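Local coordinates for dehydrogenase (Sinorhizobium meliloti, PDB 3UOE), which is probably an oxidoreductase of the LDH2/MDH2 family, whose members include malate and L-lactate dehydrogenases, at residues Leu56-Leu64 with Arg332-Glu342; Met117-Gly128 with Asp286-Ser294. One frame throughout, in Å; residues are numbered along the deposited sequence.

Interaction 1 of 2, residues Leu56-Leu64 with Arg332-Glu342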
loop_
_atom_site.group_PDB
_atom_site.type_symbol
_atom_site.label_atom_id
_atom_site.label_comp_id
_atom_site.label_asym_id
_atom_site.label_seq_id
_atom_site.Cartn_x
_atom_site.Cartn_y
_atom_site.Cartn_z
ATOM N N LEU A 56 10.741 -21.111 0.313
ATOM C CA LEU A 56 9.638 -22.004 -0.010
ATOM C C LEU A 56 9.174 -22.768 1.230
ATOM O O LEU A 56 7.986 -22.947 1.446
ATOM C CB LEU A 56 10.055 -22.970 -1.128
ATOM C CG LEU A 56 10.541 -22.309 -2.430
ATOM C CD1 LEU A 56 10.749 -23.347 -3.534
ATOM C CD2 LEU A 56 9.575 -21.210 -2.926
ATOM N N LEU A 57 10.122 -23.200 2.052
ATOM C CA LEU A 57 9.796 -23.900 3.297
ATOM C C LEU A 57 9.054 -23.003 4.294
ATOM O O LEU A 57 8.119 -23.451 4.970
ATOM C CB LEU A 57 11.066 -24.474 3.930
ATOM C CG LEU A 57 11.341 -25.953 3.647
ATOM C CD1 LEU A 57 10.486 -26.816 4.557
ATOM C CD2 LEU A 57 11.101 -26.320 2.184
ATOM N N GLU A 58 9.469 -21.741 4.383
ATOM C CA GLU A 58 8.793 -20.797 5.260
ATOM C C GLU A 58 7.354 -20.584 4.797
ATOM O O GLU A 58 6.441 -20.504 5.612
ATOM C CB GLU A 58 9.545 -19.462 5.334
ATOM C CG GLU A 58 10.839 -19.494 6.150
ATOM C CD GLU A 58 10.626 -19.844 7.625
ATOM O OE1 GLU A 58 9.576 -19.502 8.201
ATOM O OE2 GLU A 58 11.524 -20.467 8.220
ATOM N N ALA A 59 7.158 -20.498 3.487
ATOM C CA ALA A 59 5.813 -20.417 2.927
ATOM C C ALA A 59 4.977 -21.629 3.357
ATOM O O ALA A 59 3.883 -21.464 3.905
ATOM C CB ALA A 59 5.862 -20.305 1.400
ATOM N N GLU A 60 5.497 -22.833 3.103
ATOM C CA GLU A 60 4.851 -24.078 3.536
ATOM C C GLU A 60 4.528 -24.044 5.034
ATOM O O GLU A 60 3.390 -24.259 5.429
ATOM C CB GLU A 60 5.744 -25.284 3.249
ATOM C CG GLU A 60 6.035 -25.527 1.787
ATOM C CD GLU A 60 4.819 -26.016 1.016
ATOM O OE1 GLU A 60 3.746 -26.198 1.625
ATOM O OE2 GLU A 60 4.941 -26.226 -0.205
ATOM N N LEU A 61 5.533 -23.754 5.856
ATOM C CA LEU A 61 5.360 -23.757 7.315
ATOM C C LEU A 61 4.294 -22.769 7.784
ATOM O O LEU A 61 3.616 -23.002 8.792
ATOM C CB LEU A 61 6.687 -23.459 8.030
ATOM C CG LEU A 61 7.830 -24.476 7.959
ATOM C CD1 LEU A 61 9.142 -23.839 8.422
ATOM C CD2 LEU A 61 7.521 -25.749 8.764
ATOM N N ARG A 62 4.147 -21.667 7.052
ATOM C CA ARG A 62 3.234 -20.600 7.460
ATOM C C ARG A 62 1.832 -20.732 6.867
ATOM O O ARG A 62 0.994 -19.847 7.033
ATOM C CB ARG A 62 3.823 -19.230 7.120
ATOM C CG ARG A 62 5.091 -18.920 7.893
ATOM C CD ARG A 62 5.787 -17.683 7.370
ATOM N NE ARG A 62 6.648 -17.130 8.404
ATOM C CZ ARG A 62 7.959 -16.968 8.283
ATOM N NH1 ARG A 62 8.563 -17.286 7.147
ATOM N NH2 ARG A 62 8.663 -16.466 9.289
ATOM N N GLY A 63 1.578 -21.832 6.172
ATOM C CA GLY A 63 0.271 -22.063 5.583
ATOM C C GLY A 63 0.048 -21.322 4.275
ATOM O O GLY A 63 -1.089 -21.004 3.925
ATOM N N LEU A 64 1.128 -21.053 3.544
ATOM C CA LEU A 64 1.022 -20.441 2.223
ATOM C C LEU A 64 1.647 -21.348 1.154
ATOM O O LEU A 64 2.659 -21.000 0.543
ATOM C CB LEU A 64 1.689 -19.072 2.226
ATOM C CG LEU A 64 1.425 -18.157 1.031
ATOM C CD1 LEU A 64 0.052 -17.494 1.127
ATOM C CD2 LEU A 64 2.522 -17.107 0.941
ATOM N N ARG A 332 1.060 -20.567 12.989
ATOM C CA ARG A 332 1.083 -21.690 12.052
ATOM C C ARG A 332 2.487 -22.266 11.897
ATOM O O ARG A 332 2.655 -23.483 11.837
ATOM C CB ARG A 332 0.507 -21.294 10.697
ATOM C CG ARG A 332 -0.980 -20.997 10.748
ATOM C CD ARG A 332 -1.574 -20.723 9.364
ATOM N NE ARG A 332 -1.220 -19.406 8.833
ATOM C CZ ARG A 332 -1.908 -18.289 9.065
ATOM N NH1 ARG A 332 -2.988 -18.319 9.841
ATOM N NH2 ARG A 332 -1.510 -17.141 8.524
ATOM N N ARG A 333 3.498 -21.401 11.863
ATOM C CA ARG A 333 4.870 -21.886 11.698
ATOM C C ARG A 333 5.258 -22.791 12.859
ATOM O O ARG A 333 5.789 -23.878 12.658
ATOM C CB ARG A 333 5.871 -20.737 11.576
ATOM C CG ARG A 333 7.275 -21.204 11.262
ATOM C CD ARG A 333 8.284 -20.062 11.312
ATOM N NE ARG A 333 9.546 -20.464 10.701
ATOM C CZ ARG A 333 10.461 -21.230 11.294
ATOM N NH1 ARG A 333 10.263 -21.685 12.522
ATOM N NH2 ARG A 333 11.578 -21.552 10.652
ATOM N N ALA A 334 4.976 -22.328 14.072
ATOM C CA ALA A 334 5.303 -23.069 15.281
ATOM C C ALA A 334 4.654 -24.450 15.288
ATOM O O ALA A 334 5.255 -25.417 15.737
ATOM C CB ALA A 334 4.892 -22.278 16.523
ATOM N N ALA A 335 3.427 -24.541 14.785
ATOM C CA ALA A 335 2.710 -25.813 14.784
ATOM C C ALA A 335 3.226 -26.775 13.706
ATOM O O ALA A 335 3.274 -27.983 13.916
ATOM C CB ALA A 335 1.204 -25.581 14.628
ATOM N N ALA A 336 3.623 -26.243 12.555
ATOM C CA ALA A 336 4.092 -27.094 11.466
ATOM C C ALA A 336 5.520 -27.578 11.694
ATOM O O ALA A 336 5.895 -28.664 11.254
ATOM C CB ALA A 336 3.966 -26.377 10.126
ATOM N N ALA A 337 6.329 -26.776 12.375
ATOM C CA ALA A 337 7.685 -27.207 12.683
ATOM C C ALA A 337 7.605 -28.424 13.593
ATOM O O ALA A 337 8.463 -29.306 13.563
ATOM C CB ALA A 337 8.489 -26.078 13.345
ATOM N N LYS A 338 6.550 -28.465 14.392
ATOM C CA LYS A 338 6.326 -29.564 15.313
ATOM C C LYS A 338 5.761 -30.782 14.579
ATOM O O LYS A 338 6.323 -31.872 14.630
ATOM C CB LYS A 338 5.344 -29.117 16.405
ATOM C CG LYS A 338 5.445 -29.877 17.711
ATOM C CD LYS A 338 6.410 -29.191 18.674
ATOM C CE LYS A 338 6.383 -29.852 20.047
ATOM N NZ LYS A 338 7.342 -29.224 21.004
ATOM N N THR A 339 4.645 -30.582 13.886
ATOM C CA THR A 339 3.883 -31.690 13.327
ATOM C C THR A 339 4.324 -32.076 11.920
ATOM O O THR A 339 3.992 -33.156 11.438
ATOM C CB THR A 339 2.385 -31.352 13.303
ATOM O OG1 THR A 339 2.134 -30.398 12.265
ATOM C CG2 THR A 339 1.963 -30.750 14.629
ATOM N N GLY A 340 5.061 -31.191 11.255
ATOM C CA GLY A 340 5.513 -31.450 9.899
ATOM C C GLY A 340 4.745 -30.685 8.831
ATOM O O GLY A 340 3.744 -30.030 9.115
ATOM N N ILE A 341 5.232 -30.774 7.595
ATOM C CA ILE A 341 4.605 -30.135 6.448
ATOM C C ILE A 341 3.780 -31.129 5.620
ATOM O O ILE A 341 4.244 -32.224 5.287
ATOM C CB ILE A 341 5.676 -29.480 5.552
ATOM C CG1 ILE A 341 6.168 -28.178 6.184
ATOM C CG2 ILE A 341 5.147 -29.220 4.146
ATOM C CD1 ILE A 341 7.548 -27.770 5.719
ATOM N N GLU A 342 2.552 -30.747 5.284
ATOM C CA GLU A 342 1.756 -31.557 4.372
ATOM C C GLU A 342 1.887 -31.035 2.950
ATOM O O GLU A 342 1.569 -29.884 2.673
ATOM C CB GLU A 342 0.283 -31.565 4.783
ATOM C CG GLU A 342 0.053 -32.021 6.208
ATOM C CD GLU A 342 -1.215 -32.833 6.362
ATOM O OE1 GLU A 342 -2.180 -32.582 5.606
ATOM O OE2 GLU A 342 -1.241 -33.723 7.240
HETATM O O HOH W 1 1.909 -27.955 0.983
HETATM O O HOH W 2 0.403 -17.400 6.173
#

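Interaction 2 of 2, residues Met117-Gly128 with Asp286-Ser294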
loop_
_atom_site.group_PDB
_atom_site.type_symbol
_atom_site.label_atom_id
_atom_site.label_comp_id
_atom_site.label_asym_id
_atom_site.label_seq_id
_atom_site.Cartn_x
_atom_site.Cartn_y
_atom_site.Cartn_z
HETATM N N MSE A 117 19.137 -5.935 -0.327
HETATM C CA MSE A 117 18.876 -5.477 1.029
HETATM C C MSE A 117 20.178 -5.180 1.768
HETATM O O MSE A 117 20.294 -4.161 2.452
HETATM C CB MSE A 117 18.038 -6.493 1.810
HETATM C CG MSE A 117 17.673 -6.000 3.200
HETATM SE SE MSE A 117 16.436 -7.138 4.220
HETATM C CE MSE A 117 15.137 -7.540 2.807
ATOM N N ARG A 118 21.160 -6.063 1.626
ATOM C CA ARG A 118 22.448 -5.861 2.281
ATOM C C ARG A 118 23.092 -4.559 1.811
ATOM O O ARG A 118 23.596 -3.771 2.613
ATOM C CB ARG A 118 23.382 -7.033 1.999
ATOM C CG ARG A 118 24.850 -6.750 2.324
ATOM C CD ARG A 118 25.769 -7.887 1.848
ATOM N NE ARG A 118 25.930 -7.925 0.391
ATOM C CZ ARG A 118 26.795 -7.173 -0.283
ATOM N NH1 ARG A 118 27.572 -6.318 0.367
ATOM N NH2 ARG A 118 26.876 -7.268 -1.604
ATOM N N VAL A 119 23.063 -4.340 0.501
ATOM C CA VAL A 119 23.670 -3.161 -0.095
ATOM C C VAL A 119 22.915 -1.876 0.276
ATOM O O VAL A 119 23.517 -0.868 0.630
ATOM C CB VAL A 119 23.748 -3.305 -1.633
ATOM C CG1 VAL A 119 24.151 -1.972 -2.286
ATOM C CG2 VAL A 119 24.710 -4.438 -2.018
ATOM N N THR A 120 21.593 -1.907 0.205
ATOM C CA THR A 120 20.840 -0.701 0.513
ATOM C C THR A 120 20.919 -0.358 1.996
ATOM O O THR A 120 20.976 0.811 2.355
ATOM C CB THR A 120 19.370 -0.780 0.056
ATOM O OG1 THR A 120 18.729 -1.889 0.695
ATOM C CG2 THR A 120 19.301 -0.951 -1.442
ATOM N N ARG A 121 20.937 -1.377 2.849
ATOM C CA ARG A 121 21.013 -1.158 4.292
ATOM C C ARG A 121 22.254 -0.350 4.713
ATOM O O ARG A 121 22.193 0.455 5.645
ATOM C CB ARG A 121 20.966 -2.491 5.047
ATOM C CG ARG A 121 20.873 -2.317 6.547
ATOM C CD ARG A 121 20.916 -3.634 7.304
ATOM N NE ARG A 121 20.970 -3.396 8.745
ATOM C CZ ARG A 121 21.204 -4.341 9.653
ATOM N NH1 ARG A 121 21.411 -5.595 9.269
ATOM N NH2 ARG A 121 21.238 -4.032 10.945
ATOM N N ARG A 122 23.369 -0.575 4.022
ATOM C CA ARG A 122 24.619 0.119 4.317
ATOM C C ARG A 122 24.474 1.643 4.226
ATOM O O ARG A 122 25.074 2.387 4.998
ATOM C CB ARG A 122 25.712 -0.360 3.356
ATOM C CG ARG A 122 26.208 -1.768 3.655
ATOM C CD ARG A 122 26.549 -2.546 2.381
ATOM N NE ARG A 122 27.866 -2.212 1.841
ATOM C CZ ARG A 122 28.340 -2.670 0.682
ATOM N NH1 ARG A 122 27.604 -3.479 -0.071
ATOM N NH2 ARG A 122 29.555 -2.317 0.269
ATOM N N ILE A 123 23.658 2.081 3.277
ATOM C CA ILE A 123 23.467 3.487 2.951
ATOM C C ILE A 123 22.531 4.213 3.935
ATOM O O ILE A 123 22.619 5.434 4.118
ATOM C CB ILE A 123 22.955 3.594 1.478
ATOM C CG1 ILE A 123 24.096 3.981 0.544
ATOM C CG2 ILE A 123 21.773 4.539 1.331
ATOM C CD1 ILE A 123 25.114 2.888 0.353
ATOM N N LEU A 124 21.658 3.447 4.584
ATOM C CA LEU A 124 20.622 3.986 5.470
ATOM C C LEU A 124 21.137 4.869 6.607
ATOM O O LEU A 124 20.474 5.830 7.013
ATOM C CB LEU A 124 19.793 2.846 6.055
ATOM C CG LEU A 124 18.638 2.270 5.249
ATOM C CD1 LEU A 124 17.817 1.337 6.152
ATOM C CD2 LEU A 124 17.758 3.379 4.692
ATOM N N LYS A 125 22.304 4.527 7.139
ATOM C CA LYS A 125 22.924 5.322 8.192
ATOM C C LYS A 125 23.040 6.784 7.758
ATOM O O LYS A 125 22.800 7.705 8.547
ATOM C CB LYS A 125 24.303 4.751 8.515
ATOM C CG LYS A 125 25.060 5.485 9.614
ATOM C CD LYS A 125 24.231 5.595 10.890
ATOM C CE LYS A 125 25.123 5.525 12.122
ATOM N NZ LYS A 125 25.599 4.125 12.348
ATOM N N GLU A 126 23.388 6.988 6.488
ATOM C CA GLU A 126 23.486 8.331 5.920
ATOM C C GLU A 126 22.144 8.885 5.438
ATOM O O GLU A 126 21.862 10.065 5.612
ATOM C CB GLU A 126 24.466 8.357 4.739
ATOM C CG GLU A 126 25.794 7.669 4.995
ATOM C CD GLU A 126 26.624 8.384 6.040
ATOM O OE1 GLU A 126 27.041 7.726 7.021
ATOM O OE2 GLU A 126 26.847 9.606 5.882
ATOM N N THR A 127 21.323 8.043 4.816
ATOM C CA THR A 127 20.190 8.560 4.042
ATOM C C THR A 127 18.847 8.510 4.760
ATOM O O THR A 127 17.986 9.353 4.500
ATOM C CB THR A 127 20.067 7.865 2.670
ATOM O OG1 THR A 127 19.724 6.484 2.857
ATOM C CG2 THR A 127 21.387 7.986 1.883
ATOM N N GLY A 128 18.681 7.525 5.652
ATOM C CA GLY A 128 17.450 7.321 6.406
ATOM C C GLY A 128 16.369 6.602 5.607
ATOM O O GLY A 128 15.534 5.889 6.162
ATOM N N ASP A 286 10.469 -5.696 -9.013
ATOM C CA ASP A 286 10.332 -5.716 -7.558
ATOM C C ASP A 286 10.908 -4.429 -7.002
ATOM O O ASP A 286 11.857 -3.881 -7.552
ATOM C CB ASP A 286 11.073 -6.899 -6.930
ATOM C CG ASP A 286 11.183 -8.086 -7.870
ATOM O OD1 ASP A 286 12.077 -8.065 -8.740
ATOM O OD2 ASP A 286 10.373 -9.030 -7.742
ATOM N N LEU A 287 10.309 -3.963 -5.914
ATOM C CA LEU A 287 10.748 -2.785 -5.213
ATOM C C LEU A 287 10.938 -3.134 -3.748
ATOM O O LEU A 287 10.113 -3.835 -3.149
ATOM C CB LEU A 287 9.718 -1.663 -5.322
ATOM C CG LEU A 287 9.433 -1.070 -6.695
ATOM C CD1 LEU A 287 8.317 -0.017 -6.617
ATOM C CD2 LEU A 287 10.712 -0.494 -7.314
ATOM N N LEU A 288 12.038 -2.640 -3.191
ATOM C CA LEU A 288 12.307 -2.727 -1.770
ATOM C C LEU A 288 12.588 -1.318 -1.246
ATOM O O LEU A 288 13.474 -0.630 -1.735
ATOM C CB LEU A 288 13.510 -3.636 -1.504
ATOM C CG LEU A 288 13.995 -3.637 -0.050
ATOM C CD1 LEU A 288 12.968 -4.296 0.869
ATOM C CD2 LEU A 288 15.350 -4.316 0.080
ATOM N N ILE A 289 11.803 -0.880 -0.273
ATOM C CA ILE A 289 12.047 0.400 0.366
ATOM C C ILE A 289 12.379 0.160 1.821
ATOM O O ILE A 289 11.591 -0.441 2.550
ATOM C CB ILE A 289 10.824 1.310 0.301
ATOM C CG1 ILE A 289 10.563 1.737 -1.137
ATOM C CG2 ILE A 289 11.020 2.531 1.197
ATOM C CD1 ILE A 289 9.111 2.026 -1.414
ATOM N N LEU A 290 13.555 0.615 2.233
ATOM C CA LEU A 290 13.960 0.526 3.628
ATOM C C LEU A 290 13.925 1.904 4.268
ATOM O O LEU A 290 14.206 2.914 3.618
ATOM C CB LEU A 290 15.359 -0.073 3.761
ATOM C CG LEU A 290 15.508 -1.534 3.344
ATOM C CD1 LEU A 290 16.988 -1.914 3.331
ATOM C CD2 LEU A 290 14.709 -2.448 4.285
ATOM N N ILE A 291 13.569 1.931 5.545
ATOM C CA ILE A 291 13.539 3.162 6.316
ATOM C C ILE A 291 14.070 2.899 7.717
ATOM O O ILE A 291 13.620 1.974 8.400
ATOM C CB ILE A 291 12.106 3.708 6.432
ATOM C CG1 ILE A 291 11.441 3.764 5.050
ATOM C CG2 ILE A 291 12.103 5.068 7.123
ATOM C CD1 ILE A 291 10.039 4.370 5.074
ATOM N N ASP A 292 15.022 3.720 8.142
ATOM C CA ASP A 292 15.581 3.628 9.486
ATOM C C ASP A 292 14.644 4.340 10.462
ATOM O O ASP A 292 14.554 5.560 10.453
ATOM C CB ASP A 292 16.976 4.271 9.500
ATOM C CG ASP A 292 17.724 4.059 10.815
ATOM O OD1 ASP A 292 17.112 3.591 11.804
ATOM O OD2 ASP A 292 18.935 4.379 10.857
ATOM N N PRO A 293 13.935 3.578 11.310
ATOM C CA PRO A 293 13.049 4.226 12.289
ATOM C C PRO A 293 13.795 5.239 13.163
ATOM O O PRO A 293 13.176 6.200 13.637
ATOM C CB PRO A 293 12.556 3.053 13.152
ATOM C CG PRO A 293 12.794 1.818 12.300
ATOM C CD PRO A 293 14.029 2.121 11.518
ATOM N N SER A 294 15.101 5.042 13.361
ATOM C CA SER A 294 15.861 5.925 14.251
ATOM C C SER A 294 16.035 7.340 13.679
ATOM O O SER A 294 16.330 8.277 14.415
ATOM C CB SER A 294 17.206 5.304 14.663
ATOM O OG SER A 294 18.195 5.504 13.670
#

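Interaction 1 of 2, residues Leu56-Leu64 with Arg332-Glu342
Arg-333 meets Glu-58 side-on, NE and NH2 each taking one carboxylate oxygen, a worked example of how a bidentate salt bridge fixes both of its groups. The bonds NE to OE1 and NH2 to OE2 of this pair are both 2.7 Å, they use the syn lone pairs, and the two planes lie only 7° apart. Arg-333 gets there with CG anti to its backbone N (chi1 -174°) and a chain extended to NE. Arg-62 NH1 also binds Glu-58 OE1, at 2.7 Å, so one carboxylate probably offsets two neighbouring positive charges; Arg-62 has a further salt bridge to Glu-148.

Backbone atoms and two waters supply the other polar contacts. Arg-332 NE donates to Arg-62 O (2.9 Å) from above the carbonyl plane, and a water bridges the same oxygen to Arg-332 NH2. Just beyond, Gly-63 is the C-prime residue of the Schellman motif that ends helix 46-61. A second water joins Glu-60 OE1 to Glu-342 O, while Glu-60 OE2 binds Leu-69 N.

Among the apolar groups, Leu-61 CD2 lies 3.9 Å from Ala-336 CB and 3.7 Å from Ile-341 CD1, and Leu-61 CD1 sits over one face of the Arg-333 guanidinium.

The axes of segments 56-61 and 332-339, the C-terminal parts of helices 46-61 and 327-339, make an angle of 100°, with Pro-28 and Leu-31 of helix 28-41 packing against Ile-341, whose strand pairs with strand 23-26.

Interaction 2 of 2, residues Met117-Gly128 with Asp286-Ser294
Gly-128 O accepts a hydrogen bond from Asp-292 N (3.0 Å, 165° at the hydrogen) where helix 117-127 and strand 286-291, their axes 9.0 Å apart at 35°, both come to an end. Gly-128 has positive phi, which favours glycine, and its oxygen also receives a CA-H...O contact from Ile-291.

Side chains fill the space between helix and strand. Leu-290 is central: its CD1 approaches Thr-120 OG1 at 3.2 Å and also nears Met-117 CG, a selenomethionine carbon. Thr-120 OG1 has its polar partner within the helix, in Ala-116 O. Leu-288, with CG anti to the backbone N (chi1 172°), brings CD2 to 3.9 Å from Met-117 CB. One turn beyond Thr-120, Leu-124 crosses Leu-290 at about a right angle, its CD1 resting 3.7 Å from Leu-290 CB and its CD2 3.7 Å from Leu-290 O. An alanine in place of Leu-124 would lose both methyl contacts and is likely to open a gap beside Leu-290. Beyond the strand, Asp-292 OD1 accepts from Ser-294 N at 2.9 Å, closing an Asx turn.

The case illustrates a helix packed on a mixed beta-sheet: strand 286-291 runs between strands 129-137 and 156-161, antiparallel to both, while Trp-94 of strand 91-96 touches Thr-120 and Leu-263 of the second subunit packs on Ile-291.

The two contacts show how chemistry follows place in a fold. Interaction 1, partly buried, joins two helices and the start of a strand in a two-stranded antiparallel sheet, and relies on ion pairs, waters and an arginine bond to a backbone oxygen beside an apolar cluster centred on Leu-61 and Ile-341. Interaction 2 is largely buried, sets a helix on a strand of the large mixed sheet, and is mainly aliphatic, with one backbone hydrogen bond at its end. They share no helix or strand, and the centres of interactions 1 and 2 lie about 30 Å apart. Along the chain, interaction 2 is nested within the loop that interaction 1 closes. The second subunit reaches interaction 2 but does not touch the segments of interaction 1.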